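Local coordinates for E3 ubiquitin ligase RavN (Legionella pneumophila, PDB 5MIY), which acts as an E3 ubiquitin ligase of Legionella pneumophila, promoting the attachment of ubiquitin to protein substrates, probably as an effector inside the host cell, at residues T18-D21 with E22-V26; L75-E79 with D80-N84; Q85-S88 with K89-I93. All coordinates share one frame; numbering follows the deposited sequence.

Contact 1 (T18-D21 with E22-V26); sequences TVLD and ENTIV
Asp21 and Thr24 grip each other at the two ends of a type I beta turn that links strand 16-19 to strand 25-32. The backbone bond of the turn runs from Thr24 N to Asp21 O (3.0 Å). A second bond goes the other way: Asp21 N donates to Thr24 OG1 at 3.1 Å, almost straight at 169°. With chi1 -55°, this hydroxyl lies beside the backbone N of Thr24 and turns back over the mouth of the turn.

The carboxylate of Asp21 adds an Asx turn. Its CG sits between the backbone N and the carbonyl carbon (chi1 61°), which brings OD1 forward over the turn. There it accepts from Asn23 N at 3.0 Å, met from above the carboxylate plane, a bent bond.

Two waters extend the polar network. One lies 2.7 Å from Thr24 OG1 and donates a weak, long bond to Val19 O. The other donates to Asp21 OD2 (2.8 Å) and accepts from Asn23 ND2, tying the two side chains together on the outer side of the turn.

Apolar contact occupies the inner side. Leu20 CD1 rests 3.6 Å from Thr24 CG2, the side chains crossing at about a right angle, and more loosely approaches Val26 CG2. Leu20 and Val26 both continue onto Leu67 of helix 64-68, while Thr24 packs on Tyr9 of strand 8-11.

Thr24 is thus two-sided, its methyl in the apolar layer and its hydroxyl satisfying a backbone N-H. The Asp21 carboxylate, accepting one N-H of the turn and a water, is probably stabilised in its charged form.

Contact 2 (L75-E79 with D80-N84); sequences LLFEE and DKLTN
Leu75 meets Thr83 through its carbonyl: Thr83 CG2 comes within 3.2 Å of Leu75 O. Leu76 O accepts from Thr83 N, at a modelled 2.5 Å that is doubtfully short, and also faces a CA-H of Leu82. Phe77 is bridged to Leu82 as a non-hydrogen-bonded antiparallel pair. Leu82 CD1 lies over one face of the Phe77 ring, 4.2 Å from its centroid and shifted toward the rim, a CH-pi contact; Lys81 N lies in plane at the ring edge. Leu82 CG is anti to its backbone N (chi1 -175°), and from there the CD1 branch reaches the ring.

Glu78 and Lys81 form the next, hydrogen-bonded pair, strong from Glu78 N to Lys81 O (2.9 Å) but weak from Lys81 N to Glu78 O (3.4 Å). The bent Glu78 side chain brings OE1 to 3.6 Å from Thr83 OG1, a hydroxyl already hydrogen-bonded with Gln85 N. Glu79, with Asp80, makes the tip, both at positive phi as in a type I' turn, the connection of a tight two-residue hairpin.

Backbone bonds of Asp80 and Leu82 to Thr8 set this hairpin beside strand 8-11. Its chemistry is divided: backbone bonds close the loop, the Phe77-Leu82 pair faces Leu67 of helix 64-68, and the Glu79 side chain is exposed at the tip, while Asp80 is partly covered.

Contact 3 (Q85-S88 with K89-I93); sequences QPIS and KDQVI
Ser88 and Gln91 trade hydrogen bonds in a capping box at the start of helix 89-96. Ser88 OG accepts from Gln91 N at 3.0 Å and 173°, nearly straight; Ser88 N in turn donates to Gln91 OE1 at 2.8 Å, tilted 22° from the plane of the amide carbonyl. The serine's chi1 of 77° puts OG between its own N and carbonyl carbon, from where it reaches into the first turn. The Gln91 side chain starts beside its backbone N and then runs extended, bringing OE1 back past Ser88 OG to the backbone before the helix. The same oxygen lies 3.2 Å from Ile87 CA, so the amide also lies against the residue before the cap. Ser88 O receives Val92 N at 2.8 Å, the first helical i to i+4 bond.

Next to this polar shell lies an apolar one. Ile87 CD1 meets Val92 CG2 at 3.6 Å, the two side chains crossing at about a right angle, in the manner of a hydrophobic staple straddling the cap. Both residues are buried.

Groups outside the two segments hold the surroundings of the cap. Asn34 OD1 accepts from Lys89 N, which satisfies a further N-H of the first turn; a salt bridge with Asp101 secures Lys89 NZ. A backbone bond between Ile87 and Phe36 ties the incoming chain to strand 35-41. Ile87 packs on Leu95 and Phe96 further along the same helix; through Val92 on Phe36 and on Leu28 of strand 25-32, the first turn lies against the four-stranded sheet.

Overall arrangement
The three contacts follow one another along the chain, and none is wholly core: Leu20, Thr24 and Val26 are buried in contact 1, Leu76, Phe77 and Thr83 in contact 2, Ile87 and Val92 in contact 3, while Glu22, Asn23 and Glu79 are exposed. Contact 1 joins strands of two sheets, contact 2 is a hairpin before helix 89-96, and contact 3 starts that helix. Leu20 CD2 packs on Phe77 CZ (3.9 Å); Leu75 carries contact 2 onto Ile87 and Gln91. Contacts 1 and 3 stay about 10 Å apart between nearest atoms. Side chains accept backbone N-H groups in contacts 1 and 3, as a helix cap only in contact 3; contact 2 combines backbone pairing with a CH-pi contact.

Contact 1 (T18-D21 with E22-V26)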
# COMPACT_ATOMS: atom_id res chain seq x y z
N THR A 18 6.70 -11.43 2.75
CA THR A 18 6.74 -11.64 1.31
C THR A 18 7.89 -10.83 0.71
O THR A 18 8.06 -9.66 1.03
CB THR A 18 5.41 -11.19 0.67
OG1 THR A 18 4.32 -11.94 1.22
CG2 THR A 18 5.45 -11.36 -0.86
N VAL A 19 8.66 -11.47 -0.19
CA VAL A 19 9.77 -10.78 -0.85
C VAL A 19 9.23 -9.64 -1.71
O VAL A 19 8.32 -9.83 -2.53
CB VAL A 19 10.60 -11.76 -1.69
CG1 VAL A 19 11.50 -11.01 -2.66
CG2 VAL A 19 11.44 -12.68 -0.79
N LEU A 20 9.79 -8.45 -1.52
CA LEU A 20 9.43 -7.29 -2.32
C LEU A 20 10.09 -7.38 -3.69
O LEU A 20 11.30 -7.60 -3.79
CB LEU A 20 9.87 -6.03 -1.58
CG LEU A 20 9.77 -4.65 -2.23
CD1 LEU A 20 8.31 -4.25 -2.32
CD2 LEU A 20 10.55 -3.65 -1.39
N ASP A 21 9.30 -7.23 -4.75
CA ASP A 21 9.87 -7.18 -6.09
C ASP A 21 9.10 -6.18 -6.93
O ASP A 21 8.23 -5.46 -6.44
CB ASP A 21 9.93 -8.58 -6.74
CG ASP A 21 8.56 -9.24 -6.93
OD1 ASP A 21 7.52 -8.54 -6.92
OD2 ASP A 21 8.53 -10.48 -7.10
N GLU A 22 9.45 -6.11 -8.22
CA GLU A 22 8.86 -5.11 -9.10
C GLU A 22 7.37 -5.33 -9.34
O GLU A 22 6.72 -4.46 -9.92
CB GLU A 22 9.60 -5.09 -10.45
CG GLU A 22 9.34 -6.32 -11.32
CD GLU A 22 10.39 -6.49 -12.41
OE1 GLU A 22 11.43 -5.79 -12.37
OE2 GLU A 22 10.18 -7.33 -13.31
N ASN A 23 6.82 -6.47 -8.91
CA ASN A 23 5.40 -6.76 -9.06
C ASN A 23 4.58 -6.41 -7.81
O ASN A 23 3.35 -6.49 -7.85
CB ASN A 23 5.20 -8.23 -9.42
CG ASN A 23 5.82 -8.59 -10.76
OD1 ASN A 23 5.70 -7.82 -11.72
ND2 ASN A 23 6.49 -9.74 -10.83
N THR A 24 5.25 -6.02 -6.73
CA THR A 24 4.57 -5.60 -5.51
C THR A 24 3.82 -4.29 -5.74
O THR A 24 4.31 -3.38 -6.41
CB THR A 24 5.59 -5.42 -4.38
OG1 THR A 24 6.34 -6.63 -4.22
CG2 THR A 24 4.91 -5.04 -3.07
N ILE A 25 2.61 -4.20 -5.19
CA ILE A 25 1.84 -2.96 -5.21
C ILE A 25 2.25 -2.12 -4.01
O ILE A 25 2.17 -2.58 -2.86
CB ILE A 25 0.33 -3.24 -5.19
CG1 ILE A 25 -0.11 -3.98 -6.45
CG2 ILE A 25 -0.47 -1.94 -4.97
CD1 ILE A 25 -1.39 -4.77 -6.25
N VAL A 26 2.71 -0.90 -4.26
CA VAL A 26 3.21 -0.01 -3.22
C VAL A 26 2.50 1.33 -3.33
O VAL A 26 2.29 1.84 -4.44
CB VAL A 26 4.74 0.16 -3.30
CG1 VAL A 26 5.24 1.01 -2.15
CG2 VAL A 26 5.43 -1.21 -3.28
O HOH W 1 5.25 -9.02 -3.87
O HOH W 2 6.52 -11.45 -8.85

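Contact 2 (L75-E79 with D80-N84)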
# COMPACT_ATOMS: atom_id res chain seq x y z
N LEU A 75 15.00 4.19 7.86
CA LEU A 75 13.67 4.74 8.07
C LEU A 75 12.60 3.76 7.61
O LEU A 75 11.58 3.58 8.29
CB LEU A 75 13.52 6.06 7.32
CG LEU A 75 12.47 7.05 7.82
CD1 LEU A 75 12.34 7.00 9.34
CD2 LEU A 75 12.85 8.44 7.35
N LEU A 76 12.82 3.11 6.47
CA LEU A 76 11.80 2.26 5.85
C LEU A 76 11.96 0.78 6.20
O LEU A 76 10.96 0.05 6.22
CB LEU A 76 11.84 2.43 4.33
CG LEU A 76 11.59 3.86 3.83
CD1 LEU A 76 11.92 4.00 2.35
CD2 LEU A 76 10.15 4.25 4.10
N PHE A 77 13.18 0.32 6.47
CA PHE A 77 13.44 -1.10 6.69
C PHE A 77 14.25 -1.29 7.96
O PHE A 77 15.24 -0.59 8.18
CB PHE A 77 14.18 -1.71 5.50
CG PHE A 77 13.33 -1.84 4.27
CD1 PHE A 77 13.27 -0.81 3.35
CD2 PHE A 77 12.61 -3.00 4.03
CE1 PHE A 77 12.50 -0.91 2.21
CE2 PHE A 77 11.83 -3.12 2.89
CZ PHE A 77 11.78 -2.07 1.98
N GLU A 78 13.83 -2.25 8.78
CA GLU A 78 14.55 -2.66 9.98
C GLU A 78 14.85 -4.15 9.84
O GLU A 78 13.95 -4.99 9.97
CB GLU A 78 13.75 -2.38 11.25
CG GLU A 78 12.75 -1.23 11.15
CD GLU A 78 13.41 0.13 10.95
OE1 GLU A 78 12.71 1.06 10.49
OE2 GLU A 78 14.61 0.26 11.27
N GLU A 79 16.12 -4.47 9.55
CA GLU A 79 16.56 -5.85 9.32
C GLU A 79 15.86 -6.44 8.09
O GLU A 79 15.37 -7.58 8.11
CB GLU A 79 16.34 -6.73 10.55
CG GLU A 79 16.97 -6.18 11.82
CD GLU A 79 17.73 -7.25 12.60
OE1 GLU A 79 18.81 -7.66 12.14
OE2 GLU A 79 17.23 -7.67 13.67
N ASP A 80 15.82 -5.65 7.02
CA ASP A 80 15.26 -6.02 5.72
C ASP A 80 13.75 -6.27 5.76
O ASP A 80 13.21 -6.92 4.86
CB ASP A 80 15.97 -7.25 5.13
CG ASP A 80 16.96 -6.88 4.04
OD1 ASP A 80 17.00 -5.70 3.64
OD2 ASP A 80 17.71 -7.78 3.58
N LYS A 81 13.06 -5.76 6.77
CA LYS A 81 11.60 -5.81 6.84
C LYS A 81 11.03 -4.40 6.81
O LYS A 81 11.51 -3.51 7.52
CB LYS A 81 11.12 -6.54 8.10
CG LYS A 81 11.40 -8.04 8.09
CD LYS A 81 11.18 -8.67 9.46
CE LYS A 81 9.72 -9.02 9.69
NZ LYS A 81 9.57 -10.28 10.49
N LEU A 82 10.00 -4.21 5.99
CA LEU A 82 9.38 -2.90 5.83
C LEU A 82 8.85 -2.40 7.17
O LEU A 82 8.15 -3.12 7.88
CB LEU A 82 8.25 -2.97 4.81
CG LEU A 82 7.58 -1.65 4.46
CD1 LEU A 82 8.56 -0.68 3.80
CD2 LEU A 82 6.37 -1.88 3.55
N THR A 83 9.19 -1.16 7.51
CA THR A 83 8.73 -0.58 8.76
C THR A 83 7.22 -0.38 8.75
O THR A 83 6.59 -0.26 7.69
CB THR A 83 9.43 0.75 9.03
OG1 THR A 83 9.13 1.20 10.35
CG2 THR A 83 8.96 1.81 8.04
N ASN A 84 6.64 -0.35 9.95
CA ASN A 84 5.24 0.00 10.13
C ASN A 84 5.07 1.37 10.77
O ASN A 84 3.95 1.76 11.11
CB ASN A 84 4.53 -1.06 10.98
CG ASN A 84 3.66 -1.98 10.15
OD1 ASN A 84 2.60 -1.59 9.68
ND2 ASN A 84 4.12 -3.21 9.95

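Contact 3 (Q85-S88 with K89-I93)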
# COMPACT_ATOMS: atom_id res chain seq x y z
N GLN A 85 6.17 2.13 10.94
CA GLN A 85 6.19 3.44 11.57
C GLN A 85 5.93 4.53 10.54
O GLN A 85 6.33 4.40 9.38
CB GLN A 85 7.53 3.68 12.26
CG GLN A 85 7.80 2.73 13.42
CD GLN A 85 6.64 2.67 14.41
OE1 GLN A 85 6.16 1.59 14.75
NE2 GLN A 85 6.20 3.83 14.88
N PRO A 86 5.28 5.62 10.94
CA PRO A 86 4.96 6.68 9.99
C PRO A 86 6.17 7.53 9.64
O PRO A 86 7.18 7.54 10.35
CB PRO A 86 3.90 7.51 10.73
CG PRO A 86 4.21 7.29 12.17
CD PRO A 86 4.74 5.89 12.29
N ILE A 87 6.05 8.26 8.53
CA ILE A 87 7.08 9.20 8.11
C ILE A 87 6.43 10.54 7.80
O ILE A 87 5.26 10.62 7.40
CB ILE A 87 7.88 8.69 6.89
CG1 ILE A 87 7.00 8.61 5.64
CG2 ILE A 87 8.50 7.33 7.18
CD1 ILE A 87 7.77 8.18 4.41
N SER A 88 7.21 11.61 7.99
CA SER A 88 6.74 12.97 7.80
C SER A 88 6.60 13.30 6.32
O SER A 88 7.15 12.62 5.45
CB SER A 88 7.71 13.95 8.45
OG SER A 88 8.85 14.12 7.62
N LYS A 89 5.87 14.39 6.04
CA LYS A 89 5.74 14.86 4.67
C LYS A 89 7.10 15.20 4.07
O LYS A 89 7.35 14.93 2.89
CB LYS A 89 4.82 16.09 4.62
CG LYS A 89 4.83 16.83 3.30
CD LYS A 89 3.75 17.91 3.26
CE LYS A 89 3.90 18.89 4.41
NZ LYS A 89 2.71 19.79 4.52
N ASP A 90 8.00 15.79 4.87
CA ASP A 90 9.34 16.08 4.39
C ASP A 90 10.07 14.79 4.02
O ASP A 90 10.67 14.69 2.94
CB ASP A 90 10.13 16.85 5.46
CG ASP A 90 9.81 18.33 5.46
OD1 ASP A 90 9.48 18.88 4.39
OD2 ASP A 90 9.88 18.95 6.55
N GLN A 91 10.01 13.79 4.90
CA GLN A 91 10.60 12.49 4.59
C GLN A 91 9.98 11.88 3.34
O GLN A 91 10.68 11.28 2.52
CB GLN A 91 10.46 11.55 5.79
CG GLN A 91 11.37 11.93 6.95
CD GLN A 91 11.00 11.21 8.24
OE1 GLN A 91 9.84 10.84 8.44
NE2 GLN A 91 11.98 11.03 9.12
N VAL A 92 8.66 12.03 3.17
CA VAL A 92 8.01 11.53 1.95
C VAL A 92 8.61 12.21 0.73
O VAL A 92 8.91 11.55 -0.28
CB VAL A 92 6.49 11.74 2.01
CG1 VAL A 92 5.87 11.45 0.66
CG2 VAL A 92 5.85 10.88 3.09
N ILE A 93 8.82 13.52 0.80
CA ILE A 93 9.38 14.23 -0.34
C ILE A 93 10.81 13.78 -0.60
O ILE A 93 11.21 13.57 -1.75
CB ILE A 93 9.30 15.75 -0.12
CG1 ILE A 93 7.85 16.19 0.07
CG2 ILE A 93 9.93 16.50 -1.28
CD1 ILE A 93 7.70 17.57 0.68